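Local coordinates for glycerophosphoryl diester phosphodiesterase (Agrobacterium tumefaciens str. C58, PDB 3KS6), which belongs to the glycerophosphoryl diester phosphodiesterase family, a branch of the TIM-barrel proteins, and holds a magnesium ion, at residues Asp51-Ala56 / Thr61-Asp66; Lys71-Thr76 / Leu88-Ala93; Gly195-Val200 / Leu205-Trp210; Ala143-Leu148 / Arg156-Ser161. All blocks are in the same frame, centred on the assembly; numbering follows the deposited sequence.

Contact 1: residues Asp51-Ala56 / Thr61-Asp66; sequences DPTLDA and TGAIVD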
# COMPACT_ATOMS: atom_id res chain seq x y z
N ASP A 51 -5.34 -4.12 9.52
CA ASP A 51 -5.79 -5.47 9.88
C ASP A 51 -7.29 -5.65 9.57
O ASP A 51 -8.04 -4.68 9.54
CB ASP A 51 -5.57 -5.77 11.36
CG ASP A 51 -4.13 -5.99 11.74
OD1 ASP A 51 -3.28 -6.33 10.88
OD2 ASP A 51 -3.86 -5.83 12.94
N PRO A 52 -7.73 -6.90 9.38
CA PRO A 52 -9.15 -7.15 9.17
C PRO A 52 -9.93 -7.01 10.47
O PRO A 52 -11.16 -7.13 10.45
CB PRO A 52 -9.18 -8.58 8.63
CG PRO A 52 -7.96 -9.22 9.19
CD PRO A 52 -6.93 -8.14 9.28
N THR A 53 -9.22 -6.79 11.57
CA THR A 53 -9.82 -6.57 12.88
C THR A 53 -9.34 -5.25 13.45
O THR A 53 -8.29 -4.71 13.07
CB THR A 53 -9.48 -7.68 13.88
OG1 THR A 53 -8.07 -7.71 14.07
CG2 THR A 53 -9.99 -9.07 13.40
N LEU A 54 -10.12 -4.72 14.37
CA LEU A 54 -9.82 -3.45 14.99
C LEU A 54 -8.87 -3.53 16.19
O LEU A 54 -8.45 -2.51 16.67
CB LEU A 54 -11.13 -2.77 15.41
CG LEU A 54 -12.09 -2.28 14.30
CD1 LEU A 54 -13.28 -1.49 14.92
CD2 LEU A 54 -11.39 -1.41 13.24
N ASP A 55 -8.51 -4.73 16.64
CA ASP A 55 -7.83 -4.93 17.92
C ASP A 55 -6.50 -4.19 18.10
O ASP A 55 -6.30 -3.53 19.11
CB ASP A 55 -7.58 -6.42 18.19
CG ASP A 55 -8.87 -7.27 18.13
OD1 ASP A 55 -9.74 -7.02 17.29
OD2 ASP A 55 -8.98 -8.22 18.93
N ALA A 56 -5.63 -4.27 17.10
CA ALA A 56 -4.22 -3.82 17.21
C ALA A 56 -4.03 -2.33 17.27
O ALA A 56 -3.15 -1.85 18.00
CB ALA A 56 -3.40 -4.40 16.05
N THR A 61 -12.49 -4.21 19.53
CA THR A 61 -12.08 -5.53 19.12
C THR A 61 -13.13 -5.99 18.13
O THR A 61 -14.28 -5.52 18.17
CB THR A 61 -12.07 -6.48 20.37
OG1 THR A 61 -11.62 -7.78 20.00
CG2 THR A 61 -13.44 -6.61 20.92
N GLY A 62 -12.73 -6.91 17.25
CA GLY A 62 -13.62 -7.54 16.31
C GLY A 62 -13.26 -7.36 14.84
O GLY A 62 -12.51 -6.46 14.47
N ALA A 63 -13.79 -8.26 14.02
CA ALA A 63 -13.62 -8.22 12.57
C ALA A 63 -14.49 -7.16 11.93
O ALA A 63 -15.70 -7.16 12.08
CB ALA A 63 -13.95 -9.59 11.97
N ILE A 64 -13.87 -6.29 11.12
CA ILE A 64 -14.57 -5.18 10.48
C ILE A 64 -15.79 -5.68 9.66
O ILE A 64 -16.87 -5.08 9.73
CB ILE A 64 -13.59 -4.37 9.58
CG1 ILE A 64 -12.53 -3.66 10.46
CG2 ILE A 64 -14.35 -3.39 8.65
CD1 ILE A 64 -11.29 -3.03 9.66
N VAL A 65 -15.61 -6.79 8.92
CA VAL A 65 -16.67 -7.30 8.05
C VAL A 65 -17.91 -7.77 8.83
O VAL A 65 -18.97 -7.88 8.22
CB VAL A 65 -16.15 -8.42 7.14
CG1 VAL A 65 -15.87 -9.68 7.94
CG2 VAL A 65 -17.11 -8.66 5.93
N ASP A 66 -17.77 -8.03 10.13
CA ASP A 66 -18.89 -8.44 11.00
C ASP A 66 -19.57 -7.24 11.66
O ASP A 66 -20.55 -7.39 12.39
CB ASP A 66 -18.39 -9.37 12.11
CG ASP A 66 -17.90 -10.70 11.60
OD1 ASP A 66 -18.30 -11.12 10.51
OD2 ASP A 66 -17.11 -11.34 12.34
O HOH W 1 -12.81 -8.17 8.48

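Contact 2: residues Lys71-Thr76 / Leu88-Ala93; sequences KVKTAT and LEELCA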
# COMPACT_ATOMS: atom_id res chain seq x y z
N LYS A 71 -20.58 1.16 14.09
CA LYS A 71 -19.83 0.55 15.17
C LYS A 71 -18.33 0.83 14.96
O LYS A 71 -17.65 1.30 15.87
CB LYS A 71 -20.15 -0.95 15.27
CG LYS A 71 -19.32 -1.71 16.30
CD LYS A 71 -19.42 -1.13 17.70
N VAL A 72 -17.85 0.62 13.74
CA VAL A 72 -16.44 0.90 13.41
C VAL A 72 -16.09 2.34 13.75
O VAL A 72 -15.04 2.63 14.33
CB VAL A 72 -16.13 0.62 11.92
CG1 VAL A 72 -14.73 1.15 11.53
CG2 VAL A 72 -16.25 -0.85 11.62
N LYS A 73 -17.01 3.25 13.44
CA LYS A 73 -16.80 4.67 13.68
C LYS A 73 -16.76 5.05 15.15
O LYS A 73 -16.32 6.14 15.45
CB LYS A 73 -17.85 5.51 12.93
CG LYS A 73 -17.54 5.67 11.43
CD LYS A 73 -16.58 6.85 11.23
CE LYS A 73 -16.19 7.08 9.77
NZ LYS A 73 -15.11 8.10 9.74
N THR A 74 -17.20 4.19 16.06
CA THR A 74 -17.04 4.47 17.48
C THR A 74 -15.61 4.19 18.00
O THR A 74 -15.24 4.68 19.08
CB THR A 74 -18.06 3.69 18.35
OG1 THR A 74 -17.76 2.29 18.32
CG2 THR A 74 -19.49 3.95 17.85
N ALA A 75 -14.81 3.43 17.25
CA ALA A 75 -13.44 3.13 17.64
C ALA A 75 -12.57 4.37 17.56
O ALA A 75 -12.78 5.23 16.72
CB ALA A 75 -12.87 2.07 16.73
N THR A 76 -11.58 4.42 18.46
CA THR A 76 -10.60 5.49 18.54
C THR A 76 -9.26 4.88 18.15
O THR A 76 -8.88 3.83 18.67
CB THR A 76 -10.52 6.04 19.98
OG1 THR A 76 -11.81 6.49 20.40
CG2 THR A 76 -9.53 7.18 20.07
N LEU A 88 -13.40 5.00 2.65
CA LEU A 88 -12.72 5.29 1.40
C LEU A 88 -13.15 6.69 0.89
O LEU A 88 -12.31 7.51 0.46
CB LEU A 88 -13.01 4.20 0.34
CG LEU A 88 -12.41 4.38 -1.07
CD1 LEU A 88 -10.89 4.62 -1.05
CD2 LEU A 88 -12.80 3.19 -1.97
N GLU A 89 -14.44 6.99 0.96
CA GLU A 89 -14.96 8.29 0.49
C GLU A 89 -14.28 9.47 1.18
O GLU A 89 -13.91 10.49 0.56
CB GLU A 89 -16.48 8.36 0.73
CG GLU A 89 -17.06 9.75 0.42
CD GLU A 89 -18.55 9.90 0.72
OE1 GLU A 89 -19.11 9.13 1.52
OE2 GLU A 89 -19.14 10.84 0.13
N GLU A 90 -14.15 9.36 2.50
CA GLU A 90 -13.50 10.41 3.29
C GLU A 90 -12.03 10.56 2.88
O GLU A 90 -11.53 11.69 2.78
CB GLU A 90 -13.63 10.08 4.76
CG GLU A 90 -15.07 10.24 5.26
CD GLU A 90 -15.36 9.58 6.63
OE1 GLU A 90 -14.50 8.87 7.20
OE2 GLU A 90 -16.49 9.75 7.12
N LEU A 91 -11.35 9.43 2.63
CA LEU A 91 -9.97 9.45 2.13
C LEU A 91 -9.90 10.13 0.76
O LEU A 91 -9.04 10.99 0.52
CB LEU A 91 -9.37 8.02 2.07
CG LEU A 91 -7.91 7.88 1.61
CD1 LEU A 91 -6.89 8.67 2.47
CD2 LEU A 91 -7.52 6.42 1.50
N CYS A 92 -10.81 9.78 -0.12
CA CYS A 92 -10.84 10.37 -1.46
C CYS A 92 -10.99 11.89 -1.39
O CYS A 92 -10.29 12.63 -2.07
CB CYS A 92 -11.98 9.76 -2.28
SG CYS A 92 -11.70 8.09 -2.83
N ALA A 93 -11.85 12.36 -0.49
CA ALA A 93 -12.04 13.82 -0.30
C ALA A 93 -10.76 14.53 0.09
O ALA A 93 -10.53 15.70 -0.29
CB ALA A 93 -13.11 14.07 0.75

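Contact 3: residues Gly195-Val200 / Leu205-Trp210; sequences GLMAQV and LDFGCW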
# COMPACT_ATOMS: atom_id res chain seq x y z
N GLY A 195 21.34 -8.24 -7.09
CA GLY A 195 21.12 -9.45 -7.88
C GLY A 195 19.64 -9.73 -8.09
O GLY A 195 19.24 -10.14 -9.17
N LEU A 196 18.86 -9.62 -7.03
CA LEU A 196 17.40 -9.83 -7.15
C LEU A 196 16.77 -8.82 -8.10
O LEU A 196 16.01 -9.18 -8.98
CB LEU A 196 16.71 -9.73 -5.80
CG LEU A 196 15.19 -9.98 -5.85
CD1 LEU A 196 14.92 -11.36 -6.40
CD2 LEU A 196 14.51 -9.75 -4.48
N MSE A 197 17.10 -7.56 -7.92
CA MSE A 197 16.56 -6.54 -8.80
C MSE A 197 16.91 -6.78 -10.26
O MSE A 197 16.08 -6.60 -11.14
CB MSE A 197 17.00 -5.14 -8.32
CG MSE A 197 16.59 -4.04 -9.25
SE MSE A 197 17.05 -2.32 -8.47
CE MSE A 197 16.81 -1.26 -10.03
N ALA A 198 18.16 -7.16 -10.52
CA ALA A 198 18.59 -7.48 -11.86
C ALA A 198 17.82 -8.64 -12.44
O ALA A 198 17.37 -8.58 -13.58
CB ALA A 198 20.14 -7.80 -11.86
N GLN A 199 17.68 -9.73 -11.68
CA GLN A 199 16.96 -10.90 -12.16
C GLN A 199 15.50 -10.55 -12.53
O GLN A 199 14.97 -10.99 -13.59
CB GLN A 199 17.02 -12.00 -11.11
CG GLN A 199 16.49 -13.31 -11.65
CD GLN A 199 16.58 -14.41 -10.67
OE1 GLN A 199 17.19 -14.29 -9.62
NE2 GLN A 199 15.97 -15.56 -11.03
N VAL A 200 14.86 -9.78 -11.65
CA VAL A 200 13.48 -9.35 -11.84
C VAL A 200 13.36 -8.44 -13.10
O VAL A 200 12.54 -8.65 -13.98
CB VAL A 200 12.95 -8.67 -10.56
CG1 VAL A 200 11.62 -8.02 -10.80
CG2 VAL A 200 12.89 -9.66 -9.39
N LEU A 205 10.05 -7.29 -15.64
CA LEU A 205 9.20 -6.86 -14.55
C LEU A 205 9.73 -5.65 -13.85
O LEU A 205 10.96 -5.49 -13.73
CB LEU A 205 9.10 -7.98 -13.51
CG LEU A 205 8.53 -9.35 -13.92
CD1 LEU A 205 8.66 -10.29 -12.75
CD2 LEU A 205 7.09 -9.24 -14.42
N ASP A 206 8.85 -4.79 -13.36
CA ASP A 206 9.30 -3.66 -12.55
C ASP A 206 9.57 -4.15 -11.13
O ASP A 206 9.01 -5.15 -10.69
CB ASP A 206 8.27 -2.53 -12.49
CG ASP A 206 8.23 -1.68 -13.75
OD1 ASP A 206 9.15 -1.77 -14.57
OD2 ASP A 206 7.25 -0.92 -13.91
N PHE A 207 10.44 -3.44 -10.42
CA PHE A 207 10.92 -3.87 -9.11
C PHE A 207 10.85 -2.75 -8.10
O PHE A 207 11.51 -1.73 -8.25
CB PHE A 207 12.39 -4.37 -9.20
CG PHE A 207 12.94 -4.90 -7.87
CD1 PHE A 207 12.68 -6.22 -7.45
CD2 PHE A 207 13.72 -4.10 -7.06
CE1 PHE A 207 13.16 -6.70 -6.25
CE2 PHE A 207 14.22 -4.59 -5.84
CZ PHE A 207 13.93 -5.87 -5.43
N GLY A 208 10.11 -2.97 -7.03
CA GLY A 208 10.05 -2.04 -5.93
C GLY A 208 10.04 -2.72 -4.56
O GLY A 208 10.10 -3.95 -4.46
N CYS A 209 9.95 -1.91 -3.51
CA CYS A 209 10.07 -2.41 -2.16
C CYS A 209 9.03 -1.87 -1.19
O CYS A 209 8.26 -0.92 -1.49
CB CYS A 209 11.49 -2.19 -1.60
SG CYS A 209 12.80 -2.83 -2.63
N TRP A 210 8.96 -2.51 -0.04
CA TRP A 210 8.10 -2.08 1.06
C TRP A 210 8.82 -2.33 2.39
O TRP A 210 9.89 -2.97 2.45
CB TRP A 210 6.70 -2.74 1.01
CG TRP A 210 6.69 -4.21 0.75
CD1 TRP A 210 6.72 -4.81 -0.43
CD2 TRP A 210 6.63 -5.25 1.75
NE1 TRP A 210 6.71 -6.19 -0.27
CE2 TRP A 210 6.63 -6.47 1.06
CE3 TRP A 210 6.55 -5.26 3.15
CZ2 TRP A 210 6.61 -7.69 1.73
CZ3 TRP A 210 6.50 -6.46 3.80
CH2 TRP A 210 6.53 -7.67 3.09

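Contact 4: residues Ala143-Leu148 / Arg156-Ser161; sequences ASMDEL and RLWLVS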
# COMPACT_ATOMS: atom_id res chain seq x y z
N ALA A 143 -4.99 -14.60 -5.92
CA ALA A 143 -6.42 -14.65 -6.25
C ALA A 143 -6.94 -13.25 -6.50
O ALA A 143 -7.73 -13.04 -7.41
CB ALA A 143 -7.26 -15.30 -5.08
N SER A 144 -6.52 -12.33 -5.63
CA SER A 144 -6.93 -10.93 -5.72
C SER A 144 -6.25 -10.24 -6.92
O SER A 144 -6.86 -9.41 -7.56
CB SER A 144 -6.65 -10.19 -4.41
OG SER A 144 -7.36 -10.75 -3.32
N MSE A 145 -5.03 -10.63 -7.24
CA MSE A 145 -4.36 -10.10 -8.43
C MSE A 145 -5.10 -10.53 -9.69
O MSE A 145 -5.24 -9.77 -10.66
CB MSE A 145 -2.92 -10.59 -8.49
CG MSE A 145 -2.06 -10.16 -7.31
SE MSE A 145 -1.77 -8.23 -7.18
CE MSE A 145 -3.31 -7.54 -6.59
N ASP A 146 -5.57 -11.78 -9.69
CA ASP A 146 -6.35 -12.30 -10.81
C ASP A 146 -7.67 -11.56 -10.97
O ASP A 146 -8.09 -11.25 -12.08
CB ASP A 146 -6.54 -13.83 -10.68
CG ASP A 146 -5.26 -14.60 -10.90
OD1 ASP A 146 -4.23 -13.98 -11.27
OD2 ASP A 146 -5.27 -15.85 -10.71
N GLU A 147 -8.33 -11.27 -9.87
CA GLU A 147 -9.57 -10.48 -9.91
C GLU A 147 -9.39 -9.09 -10.45
O GLU A 147 -10.18 -8.61 -11.29
CB GLU A 147 -10.16 -10.36 -8.53
CG GLU A 147 -11.11 -11.45 -8.21
CD GLU A 147 -11.94 -11.11 -6.98
OE1 GLU A 147 -11.37 -11.06 -5.88
OE2 GLU A 147 -13.16 -10.89 -7.12
N LEU A 148 -8.34 -8.43 -9.98
CA LEU A 148 -8.02 -7.09 -10.47
C LEU A 148 -7.70 -7.11 -11.97
O LEU A 148 -8.11 -6.22 -12.70
CB LEU A 148 -6.86 -6.51 -9.67
CG LEU A 148 -7.12 -6.11 -8.22
CD1 LEU A 148 -5.79 -5.92 -7.49
CD2 LEU A 148 -7.95 -4.82 -8.14
N ARG A 156 -1.22 -2.81 -11.57
CA ARG A 156 -1.23 -3.76 -10.46
C ARG A 156 0.21 -4.13 -10.08
O ARG A 156 1.08 -4.22 -10.97
CB ARG A 156 -1.96 -5.04 -10.86
CG ARG A 156 -3.45 -4.90 -11.16
CD ARG A 156 -3.98 -6.02 -12.09
NE ARG A 156 -3.52 -5.88 -13.49
CZ ARG A 156 -2.68 -6.71 -14.13
NH1 ARG A 156 -2.23 -7.81 -13.55
NH2 ARG A 156 -2.30 -6.45 -15.38
N LEU A 157 0.44 -4.39 -8.80
CA LEU A 157 1.71 -4.95 -8.35
C LEU A 157 1.47 -6.02 -7.29
O LEU A 157 0.64 -5.84 -6.40
CB LEU A 157 2.69 -3.88 -7.87
CG LEU A 157 2.51 -3.26 -6.50
CD1 LEU A 157 3.27 -4.01 -5.44
CD2 LEU A 157 2.95 -1.80 -6.46
N TRP A 158 2.24 -7.11 -7.42
CA TRP A 158 2.17 -8.25 -6.52
C TRP A 158 3.18 -8.08 -5.42
O TRP A 158 4.39 -7.92 -5.65
CB TRP A 158 2.39 -9.54 -7.30
CG TRP A 158 2.26 -10.78 -6.44
CD1 TRP A 158 1.45 -10.96 -5.38
CD2 TRP A 158 2.98 -12.00 -6.62
NE1 TRP A 158 1.63 -12.22 -4.85
CE2 TRP A 158 2.58 -12.87 -5.61
CE3 TRP A 158 3.92 -12.43 -7.57
CZ2 TRP A 158 3.08 -14.18 -5.50
CZ3 TRP A 158 4.42 -13.70 -7.45
CH2 TRP A 158 4.00 -14.57 -6.44
N LEU A 159 2.67 -8.08 -4.20
CA LEU A 159 3.49 -8.03 -2.99
C LEU A 159 3.91 -9.42 -2.65
O LEU A 159 3.07 -10.32 -2.41
CB LEU A 159 2.67 -7.45 -1.85
CG LEU A 159 2.21 -5.98 -2.06
CD1 LEU A 159 1.10 -5.59 -1.05
CD2 LEU A 159 3.43 -5.09 -1.95
N VAL A 160 5.23 -9.61 -2.64
CA VAL A 160 5.86 -10.93 -2.44
C VAL A 160 6.52 -10.95 -1.05
O VAL A 160 7.54 -10.27 -0.80
CB VAL A 160 6.89 -11.18 -3.54
CG1 VAL A 160 7.64 -12.53 -3.33
CG2 VAL A 160 6.20 -11.15 -4.93
N SER A 161 5.93 -11.70 -0.13
CA SER A 161 6.41 -11.77 1.24
C SER A 161 7.77 -12.45 1.33
O SER A 161 8.12 -13.26 0.46
CB SER A 161 5.43 -12.55 2.11
OG SER A 161 5.36 -13.89 1.64
O HOH W 2 -3.04 -9.02 -11.60

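Contact 1: residues Asp51-Ala56 / Thr61-Asp66
Asp55 reaches across to Thr61 and Gly62 and gives one carboxylate oxygen to each. Asp55 OD1 accepts from Gly62 N at 3.0 Å in a fairly straight bond (160° at the hydrogen), met on its syn side but 28° out of the carboxylate plane. Asp55 OD2 takes Thr61 OG1 at 2.9 Å from well above that plane. Both partners are at hand because CG of Asp55 stands beside its own backbone N (chi1 -55°), while the Thr61 hydroxyl is thrown opposite its backbone N.

The backbones add a single antiparallel bridge, with Thr53 and Ala63 as a non-hydrogen-bonded pair between two flanking bonds. Ile64 N donates to Pro52 O at 2.9 Å and Leu54 N to Gly62 O at 3.0 Å. Pro52 O is gripped again by a water that also accepts from Val65 N, and Ala63 CA lies 3.4 Å from Pro52 O as a C-H...O contact.

Leu54 and Ile64 cross at about a right angle, Leu54 CD2 lying 3.8 Å from Ile64 CG1, and both also touch His49. Pro52 and Ile64 rest on His39 of strand 33-40. The example illustrates how a loop without regular strands is tied: carboxylate and backbone bonds along the joint, with a small apolar pair on the buried side. With two donors fixing its rotation, the Asp55 carboxylate would probably favour the charged form.

Contact 2: residues Lys71-Thr76 / Leu88-Ala93
The carboxylate of Glu90 is the flat group of this contact, and Lys73 meets it at its oxygens rather than over a face: NZ uses the syn lone pair of OE1, on the side of OE2. The salt bridge is short, 2.7 Å from Lys73 NZ to Glu90 OE1, while Glu90 OE2 lies farther from Lys73 NZ, at 3.4 Å. The lysine therefore favours one oxygen instead of straddling both.

The two side chains come from opposite directions over a wide gap, the CA atoms of Lys73 and Glu90 being 12.3 Å apart. Lys73 bends once, at chi2 (-85°), and then runs straight to its amine; Glu90 is extended beyond CG. Little surface is buried, 72 Å² in all, and between these segments the link is made by two long side chains.

Each charged end has a second partner. Lys73 NZ also donates to Pro85 O, and Glu90 OE1 also accepts from Thr87 N, so OE1 is held by two donors. Thr87 directly precedes helix 88-95, and a glutamate three residues on that accepts from its backbone N supplies one half of a capping box. Below the surface, Leu88 and Leu91 pack on strand 33-40, and Leu91 also on Phe102 of strand 101-106. Helix 88-95 thus covers two adjacent parallel strands, as outer helices do in a TIM barrel.

Contact 3: residues Gly195-Val200 / Leu205-Trp210
Met197, present as selenomethionine, meets the ring of Phe207 with its carbon chain more closely than with its selenium. Met197 CB hangs over one face, 3.9 Å from the centroid of the Phe207 ring and 23° off the normal, a CH-pi contact displaced toward the rim. Met197 SE stands obliquely at 5.1 Å from the Phe207 centroid, a looser Met-aromatic contact. The extended chain explains this: with CG opposite the backbone N (chi1 175°) and the later torsions also straight, CB sits over the ring, CG near CD2, and the end leads away.

The same ring is held at its edge by two other residues of the helix. Leu196 CD2 touches Phe207 CE1 at 3.8 Å, and Val200 CG1 lies 3.9 Å from Phe207 CD1, both near the ring plane and crossing the phenylalanine at about a right angle. The three residues form a cradle, a clear example of how one aromatic side chain can anchor a helix to a strand.

At the other end Val200 CG1 packs on Leu205 CB at 3.7 Å. The backbones meet there too, with a longish bond from Leu205 N to Val200 O of 3.3 Å. The next residue, Asp206, points away from the helix and makes a salt bridge with Lys227. Helix 195-200 and strand 206-210 run at 147° to each other, their axes 8.1 Å apart at closest. With the parallel neighbour strand 184-188, on which Leu196, Val200 and Phe207 also pack, they make a beta-alpha-beta crossover, the repeating element of a TIM barrel.

Contact 4: residues Ala143-Leu148 / Arg156-Ser161
Met145, a selenomethionine, and Trp158 cross obliquely, with Met145 CG 4.1 Å from Trp158 CD1. Bends at chi2 and chi3 turn the Met145 chain and carry its selenium toward the strand backbone, Met145 SE lying 3.5 Å from Leu157 O. Met145 SE also stands obliquely, 5.5 Å from the centroid of the five-membered ring of Trp158, a distant Met-aromatic contact. These details describe one of two conformers of Met145 and are doubtful to that extent.

Val160 CG2 of the same strand lies over one face of the indole, toward its rim, and Trp158 NE1 donates to Phe140 O. At the other end of the contact Arg156 lends its aliphatic part, Arg156 CD resting 3.8 Å from Leu148 CB, while its guanidinium leads on to Ser181 O, to which NH1 donates. The stem of this arginine thus packs while its head makes the polar bond.

Helix 143-148 runs almost exactly antiparallel to strand 156-160 (178°), the axes 9.4 Å apart at closest. Met145 and Leu148 also touch strand 135-139, whereas Trp158 and Val160 pack on helix 162-179, so strand 156-160 lies beneath two successive outer helices.

Contacts 3 and 4 are buried, and each packs an outer helix on the strand that follows it; both belong to one curved sheet and touch where Trp210 meets Leu159 and Val160. Their chemistry is mainly apolar, with selenomethionine beside an aromatic ring in both. Contacts 1 and 2 belong to the stretch of chain that joins strand 33-40 to strand 101-106, and rely on polar groups: contact 1, partly buried, on hydrogen bonds within a loop, and contact 2, at the surface, on a lone salt bridge between helices. These two also touch, Leu54 packing on Val72 and Ala75. Contacts 1 and 3 lie on opposite sides of the chain's centre, about 33 Å apart between centres.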